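Local coordinates for erythrocyte membrane protein 1 (Plasmodium falciparum, PDB 2XU0) that probably binds host-cell surface receptors in adhesion and rosetting, this chain being the N-terminal segment and first Duffy-binding-like domain of the longer membrane protein, at residues Lys345-Asp350 with Leu368-Cys373; Lys333-Cys338 with Ser464-Thr469; Gly351-Gln356 with Gln363-Leu368; Arg325-Lys330 with Asn381-Lys386. The protein carries 10 engineered substitutions. All blocks are in the same frame, centred on the assembly; numbering follows the deposited sequence.

Contact 1: residues Lys345-Asp350 with Leu368-Cys373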
loop_
_atom_site.group_PDB
_atom_site.type_symbol
_atom_site.label_atom_id
_atom_site.label_comp_id
_atom_site.label_asym_id
_atom_site.label_seq_id
_atom_site.Cartn_x
_atom_site.Cartn_y
_atom_site.Cartn_z
ATOM N N LYS A 345 -19.481 29.884 -14.261
ATOM C CA LYS A 345 -19.959 29.075 -13.140
ATOM C C LYS A 345 -19.060 29.294 -11.924
ATOM O O LYS A 345 -17.851 29.037 -11.978
ATOM C CB LYS A 345 -19.991 27.585 -13.512
ATOM C CG LYS A 345 -20.494 26.665 -12.398
ATOM C CD LYS A 345 -20.150 25.164 -12.647
ATOM C CE LYS A 345 -20.854 24.514 -13.828
ATOM N NZ LYS A 345 -22.332 24.700 -13.775
ATOM N N TYR A 346 -19.673 29.749 -10.832
ATOM C CA TYR A 346 -19.040 29.989 -9.540
ATOM C C TYR A 346 -20.115 29.794 -8.483
ATOM O O TYR A 346 -20.911 30.698 -8.180
ATOM C CB TYR A 346 -18.395 31.384 -9.462
ATOM C CG TYR A 346 -17.284 31.543 -8.437
ATOM C CD1 TYR A 346 -16.053 32.081 -8.794
ATOM C CD2 TYR A 346 -17.503 31.254 -7.088
ATOM C CE1 TYR A 346 -15.046 32.285 -7.845
ATOM C CE2 TYR A 346 -16.499 31.437 -6.135
ATOM C CZ TYR A 346 -15.273 31.961 -6.515
ATOM O OH TYR A 346 -14.275 32.144 -5.579
ATOM N N CYS A 347 -20.134 28.580 -7.939
ATOM C CA CYS A 347 -21.080 28.150 -6.925
ATOM C C CYS A 347 -20.395 28.090 -5.552
ATOM O O CYS A 347 -19.161 28.189 -5.450
ATOM C CB CYS A 347 -21.639 26.787 -7.324
ATOM S SG CYS A 347 -22.309 26.726 -9.012
ATOM N N SER A 348 -21.201 27.889 -4.505
ATOM C CA SER A 348 -20.743 27.684 -3.135
ATOM C C SER A 348 -21.206 26.277 -2.701
ATOM O O SER A 348 -22.069 25.678 -3.371
ATOM C CB SER A 348 -21.345 28.737 -2.214
ATOM O OG SER A 348 -22.681 28.451 -1.838
ATOM N N GLY A 349 -20.668 25.794 -1.575
ATOM C CA GLY A 349 -21.034 24.509 -0.988
ATOM C C GLY A 349 -22.497 24.443 -0.585
ATOM O O GLY A 349 -23.058 23.344 -0.512
ATOM N N ASP A 350 -23.128 25.625 -0.331
ATOM C CA ASP A 350 -24.556 25.740 0.032
ATOM C C ASP A 350 -25.486 25.773 -1.221
ATOM O O ASP A 350 -26.705 25.907 -1.083
ATOM C CB ASP A 350 -24.818 26.983 0.930
ATOM C CG ASP A 350 -23.857 27.189 2.096
ATOM O OD1 ASP A 350 -23.912 26.391 3.060
ATOM O OD2 ASP A 350 -23.102 28.197 2.075
ATOM N N LEU A 368 -30.169 26.837 -10.932
ATOM C CA LEU A 368 -30.444 25.410 -11.051
ATOM C C LEU A 368 -29.194 24.558 -11.218
ATOM O O LEU A 368 -29.248 23.360 -10.939
ATOM C CB LEU A 368 -31.513 25.122 -12.122
ATOM C CG LEU A 368 -32.820 25.922 -11.941
ATOM C CD1 LEU A 368 -33.384 26.274 -13.232
ATOM C CD2 LEU A 368 -33.844 25.198 -11.074
ATOM N N ASP A 369 -28.059 25.177 -11.608
ATOM C CA ASP A 369 -26.794 24.455 -11.740
ATOM C C ASP A 369 -26.080 24.269 -10.384
ATOM O O ASP A 369 -25.603 23.170 -10.097
ATOM C CB ASP A 369 -25.872 25.127 -12.771
ATOM C CG ASP A 369 -26.390 25.113 -14.202
ATOM O OD1 ASP A 369 -27.415 24.435 -14.462
ATOM O OD2 ASP A 369 -25.771 25.777 -15.065
ATOM N N CYS A 370 -26.022 25.333 -9.550
ATOM C CA CYS A 370 -25.335 25.310 -8.250
ATOM C C CYS A 370 -25.786 24.301 -7.192
ATOM O O CYS A 370 -24.897 23.780 -6.515
ATOM C CB CYS A 370 -25.098 26.703 -7.690
ATOM S SG CYS A 370 -24.061 27.734 -8.757
ATOM N N PRO A 371 -27.081 23.867 -7.107
ATOM C CA PRO A 371 -27.415 22.757 -6.187
ATOM C C PRO A 371 -26.542 21.516 -6.420
ATOM O O PRO A 371 -26.258 20.832 -5.452
ATOM C CB PRO A 371 -28.899 22.483 -6.480
ATOM C CG PRO A 371 -29.423 23.801 -6.970
ATOM C CD PRO A 371 -28.293 24.348 -7.808
ATOM N N ARG A 372 -26.058 21.266 -7.663
ATOM C CA ARG A 372 -25.152 20.149 -7.985
ATOM C C ARG A 372 -23.768 20.297 -7.291
ATOM O O ARG A 372 -23.121 19.284 -7.007
ATOM C CB ARG A 372 -24.937 20.003 -9.499
ATOM C CG ARG A 372 -26.194 19.694 -10.300
ATOM C CD ARG A 372 -25.880 19.091 -11.663
ATOM N NE ARG A 372 -25.114 19.986 -12.541
ATOM C CZ ARG A 372 -25.649 20.910 -13.334
ATOM N NH1 ARG A 372 -26.963 21.101 -13.354
ATOM N NH2 ARG A 372 -24.873 21.656 -14.107
ATOM N N CYS A 373 -23.308 21.559 -7.056
ATOM C CA CYS A 373 -22.073 21.842 -6.317
ATOM C C CYS A 373 -22.298 21.384 -4.888
ATOM O O CYS A 373 -21.462 20.663 -4.359
ATOM C CB CYS A 373 -21.684 23.316 -6.365
ATOM S SG CYS A 373 -20.244 23.733 -5.338
HETATM O O HOH W 1 -23.275 22.828 -11.281
HETATM O O HOH W 2 -23.498 27.151 -14.429
#

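Contact 2: residues Lys333-Cys338 with Ser464-Thr469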
loop_
_atom_site.group_PDB
_atom_site.type_symbol
_atom_site.label_atom_id
_atom_site.label_comp_id
_atom_site.label_asym_id
_atom_site.label_seq_id
_atom_site.Cartn_x
_atom_site.Cartn_y
_atom_site.Cartn_z
ATOM N N LYS A 333 -13.595 16.435 -9.683
ATOM C CA LYS A 333 -15.029 16.212 -9.875
ATOM C C LYS A 333 -15.834 17.290 -9.156
ATOM O O LYS A 333 -16.877 17.725 -9.661
ATOM C CB LYS A 333 -15.444 14.804 -9.414
ATOM C CG LYS A 333 -16.355 14.076 -10.395
ATOM C CD LYS A 333 -17.831 14.448 -10.221
ATOM C CE LYS A 333 -18.736 13.798 -11.244
ATOM N NZ LYS A 333 -18.717 14.515 -12.544
ATOM N N VAL A 334 -15.345 17.739 -7.986
ATOM C CA VAL A 334 -15.987 18.821 -7.227
ATOM C C VAL A 334 -15.839 20.133 -8.022
ATOM O O VAL A 334 -16.824 20.865 -8.188
ATOM C CB VAL A 334 -15.426 18.935 -5.783
ATOM C CG1 VAL A 334 -15.782 20.271 -5.140
ATOM C CG2 VAL A 334 -15.903 17.766 -4.926
ATOM N N LYS A 335 -14.637 20.376 -8.567
ATOM C CA LYS A 335 -14.376 21.565 -9.358
ATOM C C LYS A 335 -15.311 21.646 -10.584
ATOM O O LYS A 335 -15.887 22.710 -10.808
ATOM C CB LYS A 335 -12.891 21.684 -9.762
ATOM C CG LYS A 335 -12.541 23.089 -10.240
ATOM C CD LYS A 335 -11.128 23.246 -10.756
ATOM C CE LYS A 335 -10.901 24.703 -11.102
ATOM N NZ LYS A 335 -9.467 25.028 -11.341
ATOM N N LYS A 336 -15.512 20.541 -11.333
ATOM C CA LYS A 336 -16.408 20.579 -12.503
ATOM C C LYS A 336 -17.872 20.918 -12.187
ATOM O O LYS A 336 -18.548 21.495 -13.033
ATOM C CB LYS A 336 -16.247 19.369 -13.442
ATOM C CG LYS A 336 -16.946 18.088 -13.003
ATOM C CD LYS A 336 -16.869 16.998 -14.079
ATOM C CE LYS A 336 -17.999 17.036 -15.086
ATOM N NZ LYS A 336 -17.877 15.941 -16.085
ATOM N N GLU A 337 -18.333 20.625 -10.956
ATOM C CA GLU A 337 -19.683 20.942 -10.499
ATOM C C GLU A 337 -19.766 22.293 -9.761
ATOM O O GLU A 337 -20.878 22.766 -9.527
ATOM C CB GLU A 337 -20.224 19.824 -9.575
ATOM C CG GLU A 337 -20.195 18.424 -10.178
ATOM C CD GLU A 337 -20.888 18.255 -11.518
ATOM O OE1 GLU A 337 -22.067 18.659 -11.639
ATOM O OE2 GLU A 337 -20.248 17.706 -12.445
ATOM N N CYS A 338 -18.614 22.889 -9.367
ATOM C CA CYS A 338 -18.581 24.119 -8.564
ATOM C C CYS A 338 -18.008 25.352 -9.220
ATOM O O CYS A 338 -18.457 26.458 -8.913
ATOM C CB CYS A 338 -17.898 23.861 -7.222
ATOM S SG CYS A 338 -18.748 22.649 -6.184
ATOM N N SER A 464 -13.264 21.197 0.344
ATOM C CA SER A 464 -12.583 21.707 -0.853
ATOM C C SER A 464 -12.761 23.230 -0.902
ATOM O O SER A 464 -13.799 23.737 -0.469
ATOM C CB SER A 464 -13.210 21.115 -2.116
ATOM O OG SER A 464 -12.712 21.784 -3.266
ATOM N N GLU A 465 -11.776 23.950 -1.465
ATOM C CA GLU A 465 -11.854 25.408 -1.641
ATOM C C GLU A 465 -13.067 25.802 -2.510
ATOM O O GLU A 465 -13.629 26.868 -2.313
ATOM C CB GLU A 465 -10.546 25.983 -2.233
ATOM C CG GLU A 465 -10.255 25.599 -3.679
ATOM C CD GLU A 465 -9.196 26.435 -4.375
ATOM O OE1 GLU A 465 -9.330 27.681 -4.402
ATOM O OE2 GLU A 465 -8.250 25.836 -4.931
ATOM N N TYR A 466 -13.462 24.927 -3.449
ATOM C CA TYR A 466 -14.598 25.114 -4.362
ATOM C C TYR A 466 -15.946 25.046 -3.651
ATOM O O TYR A 466 -16.953 25.449 -4.220
ATOM C CB TYR A 466 -14.518 24.118 -5.537
ATOM C CG TYR A 466 -13.187 24.194 -6.251
ATOM C CD1 TYR A 466 -12.775 25.373 -6.874
ATOM C CD2 TYR A 466 -12.296 23.124 -6.226
ATOM C CE1 TYR A 466 -11.514 25.480 -7.463
ATOM C CE2 TYR A 466 -11.039 23.214 -6.825
ATOM C CZ TYR A 466 -10.651 24.397 -7.440
ATOM O OH TYR A 466 -9.425 24.496 -8.055
ATOM N N CYS A 467 -15.949 24.570 -2.401
ATOM C CA CYS A 467 -17.121 24.375 -1.539
ATOM C C CYS A 467 -17.313 25.480 -0.523
ATOM O O CYS A 467 -18.335 25.478 0.172
ATOM C CB CYS A 467 -17.057 23.008 -0.859
ATOM S SG CYS A 467 -16.996 21.630 -2.021
ATOM N N LYS A 468 -16.341 26.417 -0.407
ATOM C CA LYS A 468 -16.457 27.513 0.570
ATOM C C LYS A 468 -17.706 28.353 0.293
ATOM O O LYS A 468 -18.235 28.313 -0.832
ATOM C CB LYS A 468 -15.204 28.411 0.574
ATOM C CG LYS A 468 -13.972 27.735 1.159
ATOM C CD LYS A 468 -12.744 28.625 1.053
ATOM C CE LYS A 468 -11.597 28.137 1.906
ATOM N NZ LYS A 468 -10.922 26.940 1.330
ATOM N N THR A 469 -18.196 29.084 1.328
ATOM C CA THR A 469 -19.354 29.979 1.187
ATOM C C THR A 469 -18.955 31.067 0.184
ATOM O O THR A 469 -17.772 31.388 0.092
ATOM C CB THR A 469 -19.749 30.611 2.542
ATOM O OG1 THR A 469 -18.643 31.340 3.081
ATOM C CG2 THR A 469 -20.250 29.593 3.551
#

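Contact 3: residues Gly351-Gln356 with Gln363-Leu368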
loop_
_atom_site.group_PDB
_atom_site.type_symbol
_atom_site.label_atom_id
_atom_site.label_comp_id
_atom_site.label_asym_id
_atom_site.label_seq_id
_atom_site.Cartn_x
_atom_site.Cartn_y
_atom_site.Cartn_z
ATOM N N GLY A 351 -24.903 25.650 -2.407
ATOM C CA GLY A 351 -25.624 25.685 -3.676
ATOM C C GLY A 351 -25.998 27.083 -4.148
ATOM O O GLY A 351 -26.874 27.235 -5.009
ATOM N N HIS A 352 -25.343 28.126 -3.592
ATOM C CA HIS A 352 -25.599 29.513 -4.001
ATOM C C HIS A 352 -24.829 29.833 -5.268
ATOM O O HIS A 352 -23.706 29.340 -5.458
ATOM C CB HIS A 352 -25.176 30.519 -2.914
ATOM C CG HIS A 352 -25.815 30.315 -1.577
ATOM N ND1 HIS A 352 -25.327 30.947 -0.451
ATOM C CD2 HIS A 352 -26.890 29.562 -1.227
ATOM C CE1 HIS A 352 -26.109 30.560 0.545
ATOM N NE2 HIS A 352 -27.058 29.724 0.125
ATOM N N ASP A 353 -25.424 30.675 -6.132
ATOM C CA ASP A 353 -24.754 31.146 -7.335
ATOM C C ASP A 353 -24.061 32.440 -6.908
ATOM O O ASP A 353 -24.725 33.464 -6.697
ATOM C CB ASP A 353 -25.747 31.348 -8.500
ATOM C CG ASP A 353 -25.170 31.939 -9.778
ATOM O OD1 ASP A 353 -23.927 32.147 -9.841
ATOM O OD2 ASP A 353 -25.957 32.195 -10.722
ATOM N N CYS A 354 -22.726 32.379 -6.747
ATOM C CA CYS A 354 -21.913 33.507 -6.285
ATOM C C CYS A 354 -21.927 34.727 -7.221
ATOM O O CYS A 354 -21.699 35.854 -6.759
ATOM C CB CYS A 354 -20.496 33.048 -5.933
ATOM S SG CYS A 354 -20.435 31.705 -4.706
ATOM N N THR A 355 -22.294 34.511 -8.506
ATOM C CA THR A 355 -22.436 35.571 -9.511
ATOM C C THR A 355 -23.716 36.409 -9.278
ATOM O O THR A 355 -23.823 37.529 -9.793
ATOM C CB THR A 355 -22.315 35.029 -10.960
ATOM O OG1 THR A 355 -23.528 34.383 -11.355
ATOM C CG2 THR A 355 -21.119 34.094 -11.156
ATOM N N GLN A 356 -24.675 35.871 -8.502
ATOM C CA GLN A 356 -25.940 36.550 -8.184
ATOM C C GLN A 356 -26.249 36.563 -6.672
ATOM O O GLN A 356 -27.393 36.827 -6.282
ATOM C CB GLN A 356 -27.098 35.903 -8.957
ATOM C CG GLN A 356 -26.920 35.955 -10.468
ATOM C CD GLN A 356 -28.093 35.346 -11.170
ATOM O OE1 GLN A 356 -29.173 35.953 -11.281
ATOM N NE2 GLN A 356 -27.894 34.132 -11.662
ATOM N N GLN A 363 -28.607 38.672 0.473
ATOM C CA GLN A 363 -29.256 38.381 -0.807
ATOM C C GLN A 363 -28.713 37.051 -1.364
ATOM O O GLN A 363 -27.601 36.989 -1.902
ATOM C CB GLN A 363 -29.088 39.547 -1.799
ATOM C CG GLN A 363 -30.100 39.524 -2.948
ATOM C CD GLN A 363 -29.685 38.617 -4.086
ATOM O OE1 GLN A 363 -28.615 38.779 -4.684
ATOM N NE2 GLN A 363 -30.531 37.644 -4.415
ATOM N N ILE A 364 -29.509 35.993 -1.211
ATOM C CA ILE A 364 -29.159 34.646 -1.639
ATOM C C ILE A 364 -29.853 34.301 -2.966
ATOM O O ILE A 364 -31.081 34.384 -3.057
ATOM C CB ILE A 364 -29.552 33.597 -0.548
ATOM C CG1 ILE A 364 -29.336 34.035 0.937
ATOM C CG2 ILE A 364 -29.066 32.197 -0.866
ATOM C CD1 ILE A 364 -27.959 34.307 1.429
ATOM N N PHE A 365 -29.082 33.858 -3.970
ATOM C CA PHE A 365 -29.664 33.380 -5.216
ATOM C C PHE A 365 -29.160 31.993 -5.547
ATOM O O PHE A 365 -27.960 31.778 -5.769
ATOM C CB PHE A 365 -29.502 34.344 -6.391
ATOM C CG PHE A 365 -30.282 33.897 -7.607
ATOM C CD1 PHE A 365 -31.655 34.106 -7.689
ATOM C CD2 PHE A 365 -29.651 33.240 -8.656
ATOM C CE1 PHE A 365 -32.373 33.693 -8.812
ATOM C CE2 PHE A 365 -30.371 32.823 -9.774
ATOM C CZ PHE A 365 -31.727 33.055 -9.848
ATOM N N VAL A 366 -30.097 31.046 -5.571
ATOM C CA VAL A 366 -29.829 29.650 -5.886
ATOM C C VAL A 366 -30.365 29.421 -7.293
ATOM O O VAL A 366 -31.578 29.420 -7.481
ATOM C CB VAL A 366 -30.472 28.680 -4.839
ATOM C CG1 VAL A 366 -30.251 27.214 -5.210
ATOM C CG2 VAL A 366 -29.966 28.960 -3.427
ATOM N N ASP A 367 -29.467 29.246 -8.281
ATOM C CA ASP A 367 -29.835 28.924 -9.660
ATOM C C ASP A 367 -30.081 27.397 -9.731
ATOM O O ASP A 367 -30.179 26.734 -8.692
ATOM C CB ASP A 367 -28.739 29.391 -10.660
ATOM C CG ASP A 367 -27.432 28.610 -10.614
ATOM O OD1 ASP A 367 -27.160 27.975 -9.576
ATOM O OD2 ASP A 367 -26.707 28.597 -11.641
ATOM N N LEU A 368 -30.169 26.837 -10.932
ATOM C CA LEU A 368 -30.444 25.410 -11.051
ATOM C C LEU A 368 -29.194 24.558 -11.218
ATOM O O LEU A 368 -29.248 23.360 -10.939
ATOM C CB LEU A 368 -31.513 25.122 -12.122
ATOM C CG LEU A 368 -32.820 25.922 -11.941
ATOM C CD1 LEU A 368 -33.384 26.274 -13.232
ATOM C CD2 LEU A 368 -33.844 25.198 -11.074
#

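Contact 4: residues Arg325-Lys330 with Asn381-Lys386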
loop_
_atom_site.group_PDB
_atom_site.type_symbol
_atom_site.label_atom_id
_atom_site.label_comp_id
_atom_site.label_asym_id
_atom_site.label_seq_id
_atom_site.Cartn_x
_atom_site.Cartn_y
_atom_site.Cartn_z
ATOM N N ARG A 325 -3.656 10.447 -3.948
ATOM C CA ARG A 325 -3.946 10.166 -5.358
ATOM C C ARG A 325 -5.446 10.338 -5.615
ATOM O O ARG A 325 -5.800 11.141 -6.463
ATOM C CB ARG A 325 -3.459 8.774 -5.765
ATOM C CG ARG A 325 -3.817 8.398 -7.215
ATOM C CD ARG A 325 -3.361 6.995 -7.569
ATOM N NE ARG A 325 -4.232 5.955 -7.014
ATOM C CZ ARG A 325 -5.366 5.532 -7.573
ATOM N NH1 ARG A 325 -5.803 6.076 -8.699
ATOM N NH2 ARG A 325 -6.078 4.577 -6.998
ATOM N N ILE A 326 -6.303 9.640 -4.829
ATOM C CA ILE A 326 -7.765 9.702 -4.896
ATOM C C ILE A 326 -8.312 11.103 -4.608
ATOM O O ILE A 326 -9.269 11.511 -5.269
ATOM C CB ILE A 326 -8.463 8.567 -4.064
ATOM C CG1 ILE A 326 -8.080 7.131 -4.552
ATOM C CG2 ILE A 326 -9.975 8.724 -3.980
ATOM C CD1 ILE A 326 -8.238 6.907 -6.045
ATOM N N LYS A 327 -7.731 11.828 -3.638
ATOM C CA LYS A 327 -8.142 13.192 -3.302
ATOM C C LYS A 327 -8.079 14.103 -4.541
ATOM O O LYS A 327 -8.996 14.904 -4.757
ATOM C CB LYS A 327 -7.297 13.778 -2.149
ATOM C CG LYS A 327 -7.743 15.171 -1.699
ATOM C CD LYS A 327 -6.855 15.716 -0.574
ATOM C CE LYS A 327 -7.306 17.096 -0.189
ATOM N NZ LYS A 327 -6.511 17.664 0.929
ATOM N N LYS A 328 -7.008 13.972 -5.353
ATOM C CA LYS A 328 -6.865 14.756 -6.584
ATOM C C LYS A 328 -8.015 14.454 -7.557
ATOM O O LYS A 328 -8.611 15.392 -8.095
ATOM C CB LYS A 328 -5.498 14.530 -7.247
ATOM C CG LYS A 328 -4.409 15.395 -6.639
ATOM C CD LYS A 328 -3.053 15.048 -7.224
ATOM C CE LYS A 328 -1.934 15.437 -6.296
ATOM N NZ LYS A 328 -0.829 14.445 -6.330
ATOM N N ILE A 329 -8.383 13.166 -7.700
ATOM C CA ILE A 329 -9.502 12.761 -8.551
ATOM C C ILE A 329 -10.830 13.366 -8.056
ATOM O O ILE A 329 -11.621 13.880 -8.864
ATOM C CB ILE A 329 -9.584 11.229 -8.648
ATOM C CG1 ILE A 329 -8.374 10.653 -9.438
ATOM C CG2 ILE A 329 -10.949 10.780 -9.241
ATOM C CD1 ILE A 329 -8.182 9.138 -9.269
ATOM N N LYS A 330 -11.057 13.319 -6.733
ATOM C CA LYS A 330 -12.288 13.819 -6.132
ATOM C C LYS A 330 -12.393 15.329 -6.190
ATOM O O LYS A 330 -13.480 15.818 -6.462
ATOM C CB LYS A 330 -12.484 13.278 -4.711
ATOM C CG LYS A 330 -12.549 11.784 -4.689
ATOM C CD LYS A 330 -13.187 11.248 -3.444
ATOM C CE LYS A 330 -13.345 9.754 -3.583
ATOM N NZ LYS A 330 -14.717 9.358 -3.982
ATOM N N ASN A 381 -17.202 15.739 1.233
ATOM C CA ASN A 381 -16.998 15.870 2.680
ATOM C C ASN A 381 -17.205 14.539 3.418
ATOM O O ASN A 381 -16.512 14.324 4.405
ATOM C CB ASN A 381 -17.889 16.950 3.294
ATOM C CG ASN A 381 -17.646 18.347 2.790
ATOM O OD1 ASN A 381 -16.603 18.667 2.208
ATOM N ND2 ASN A 381 -18.629 19.211 2.996
ATOM N N GLU A 382 -18.121 13.649 2.952
ATOM C CA GLU A 382 -18.303 12.366 3.651
ATOM C C GLU A 382 -17.050 11.483 3.512
ATOM O O GLU A 382 -16.603 10.889 4.507
ATOM C CB GLU A 382 -19.591 11.603 3.287
ATOM C CG GLU A 382 -19.719 10.966 1.915
ATOM C CD GLU A 382 -20.967 10.113 1.757
ATOM O OE1 GLU A 382 -21.327 9.796 0.600
ATOM O OE2 GLU A 382 -21.587 9.763 2.789
ATOM N N TRP A 383 -16.462 11.451 2.283
ATOM C CA TRP A 383 -15.228 10.706 2.030
ATOM C C TRP A 383 -14.097 11.241 2.890
ATOM O O TRP A 383 -13.429 10.446 3.523
ATOM C CB TRP A 383 -14.854 10.744 0.548
ATOM C CG TRP A 383 -13.573 10.031 0.234
ATOM C CD1 TRP A 383 -13.393 8.687 0.070
ATOM C CD2 TRP A 383 -12.300 10.640 0.003
ATOM N NE1 TRP A 383 -12.077 8.421 -0.229
ATOM C CE2 TRP A 383 -11.390 9.606 -0.305
ATOM C CE3 TRP A 383 -11.852 11.973 -0.041
ATOM C CZ2 TRP A 383 -10.036 9.857 -0.565
ATOM C CZ3 TRP A 383 -10.517 12.221 -0.337
ATOM C CH2 TRP A 383 -9.627 11.172 -0.589
ATOM N N ILE A 384 -13.911 12.581 2.943
ATOM C CA ILE A 384 -12.835 13.235 3.695
ATOM C C ILE A 384 -12.958 12.945 5.186
ATOM O O ILE A 384 -11.944 12.791 5.870
ATOM C CB ILE A 384 -12.770 14.764 3.356
ATOM C CG1 ILE A 384 -11.927 15.020 2.115
ATOM C CG2 ILE A 384 -12.317 15.659 4.541
ATOM C CD1 ILE A 384 -10.324 14.825 2.204
ATOM N N VAL A 385 -14.211 12.885 5.683
ATOM C CA VAL A 385 -14.506 12.608 7.087
ATOM C C VAL A 385 -14.132 11.183 7.443
ATOM O O VAL A 385 -13.560 10.956 8.511
ATOM C CB VAL A 385 -15.959 13.000 7.450
ATOM C CG1 VAL A 385 -16.475 12.248 8.672
ATOM C CG2 VAL A 385 -16.059 14.522 7.640
ATOM N N LYS A 386 -14.395 10.246 6.530
ATOM C CA LYS A 386 -14.047 8.843 6.696
ATOM C C LYS A 386 -12.491 8.664 6.664
ATOM O O LYS A 386 -11.961 7.824 7.400
ATOM C CB LYS A 386 -14.678 8.033 5.571
ATOM C CG LYS A 386 -14.469 6.533 5.644
ATOM C CD LYS A 386 -15.113 5.815 4.446
ATOM C CE LYS A 386 -14.552 4.425 4.227
ATOM N NZ LYS A 386 -14.966 3.454 5.286
#

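Contact 1: residues Lys345-Asp350 with Leu368-Cys373
C347 and C370 are joined covalently, C347 SG to C370 SG at 2.0 Å with a bridge torsion of -67°. Each sulfur stands anti to its own carbonyl carbon, and the bridge sets the two CB atoms, C347 CB and C370 CB, 3.5 Å apart. Next to the bridge C373 packs: its CB lies 3.6 Å from C347 CB. Its SG, anti to the backbone N (chi1 175°), comes to 3.3 Å from S348 O and is itself bonded to C338 SG, which makes a second disulfide beside the first.

The charged part lies at the edge. K345 and D369 meet at about a right angle in a long salt bridge, K345 NZ to D369 OD2 at 3.8 Å. One water spans the ion pair, from K345 NZ to D369 OD2; a second links K345 NZ to D369 O. R372 NH1 pairs with D369 OD1, so the single carboxylate is shared between two cations, which should temper the repulsion between K345 NZ and R372 NH2, 4.0 Å apart.

The disulfides C347-C370 and C338-C373 fasten the residues after strand 345-346 and the end of helix 311-338 to the start of helix 371-407, cross-linking in keeping with the cysteine-rich Duffy-binding-like fold.

Contact 2: residues Lys333-Cys338 with Ser464-Thr469
K335 lies over one face of the Y466 ring and can be followed outward atom by atom. CB starts over the CD2-CE2 side of that face, 3.8 Å from Y466 CE2. CG, anti to the backbone N (chi1 -164°), stands over the ring centre, 3.7 Å from the centroid and 12° off the normal, a CH-pi contact. The chain is extended from there: CD passes 3.5 Å from Y466 CZ, CE nears the hydroxyl oxygen, and NZ ends in a weak hydrogen bond to Y466 OH at 3.3 Å. E465 CG covers the opposite face, so the ring is held between two aliphatic chains.

At the CB end of the tyrosine, C338 CB packs on Y466 CB, while V334 CG1 reaches C467 SG at 3.6 Å. S464 OG accepts from Y466 N in an ST turn that leads into the 3-10 segment 465-467.

The contact sets this turn against the last residues of helix 311-338. Helix 371-407 is tied to both sides by disulfides, C373 to C338 and C377 to C467.

Contact 3: residues Gly351-Gln356 with Gln363-Leu368
The H352 ring carries I364 CG2 over one face, 3.5 Å from the centroid and 17° off the normal, a CH-pi contact shifted toward the CD2-NE2 rim. V366 CG2 approaches CD2 of the same ring obliquely. Q356 OE1 lies over one face of the F365 ring, toward its rim, and D353 CB is at the edge near the ring plane. Q356 and F365 run side by side in the same direction, their amide and ring planes 38° apart, with Q356 NE2 beside F365 CE2 at 3.4 Å.

The backbone link is D353 N to F365 O, 2.8 Å and nearly straight at 171°.

D353 organises its own turn. Its CG is anti to the backbone N, and D353 OD1 takes two bonds from one face of the carboxylate plane, from T355 N and from T355 OG1 at 2.7 Å. Q356 NE2 donates to D353 OD2 from above that plane, which fixes the amide beside F365. D353 OD2 also comes within 3.8 Å of D367 OD2; the bonds to D353, and the one from C370 N to D367 OD1, would be expected to ease this repulsion.

The arrangement combines an Asx turn with a type I beta turn, D353 to Q356, in an irregular loop tied by the C354-C470 disulfide to the loop between helix 457-460 and strand 475-477.

Contact 4: residues Arg325-Lys330 with Asn381-Lys386
W383 reaches across to the opposing helix with its CG anti to the backbone N (chi1 178°), and its indole meets three residues there. K330 covers one face. Its CG stands anti to the carbonyl carbon (chi1 -60°), and the chain continues extended until a bend at chi4. K330 CD lies 3.6 Å from W383 CD2, at the fusion of the two rings. K330 CE sits directly above the five-membered ring, 3.6 Å from its centroid and on the normal, a CH-pi contact. Past the bend, K330 NZ is still over that face at 4.5 Å from the same centroid, a cation-pi interaction, while it makes a salt bridge with E107. The ammonium therefore has both an aromatic and an acidic partner.

The six-membered ring meets the helix surface itself. I326 CG2, anti to its backbone N, touches W383 CZ2 at 3.6 Å, the two side chains crossing at about a right angle. W383 CH2 comes within 3.6 Å of K327 N and within 3.8 Å of K327 CB. The rest of K327 is extended and leads away, its NZ bonded to T460 O.

Segments 325-330 and 381-386 run nearly antiparallel, 166° between directions, with their axes 11.7 Å apart. At this separation the indole fills the gap between the two segments, which belong to helices 311-338 and 371-407, and it also meets F323 of helix 311-338, ring to ring.

Overall arrangement
Contact 4 lies nearest the centre of the chain, about 17 Å from it, contact 2 follows at 29 Å, then contact 1 at 35 Å and contact 3 at 42 Å, all measured between centres. Contacts 2 and 4 are buried and share helix 311-338; in each a lysine lies over an aromatic face. Contacts 1 and 4 both use helix 371-407, at its start and farther along. Contact 4 has no disulfide cysteine; they occur from contact 2 outward, and in contact 1 one disulfide crosses the contact itself, beside waters and charge. Contact 3 relies on turn hydrogen bonds and partly exposed rings. The C338-C373 disulfide joins contacts 1 and 2, while Y346 O and C354 N, 2.9 Å apart, probably hydrogen-bond contact 1 to contact 3.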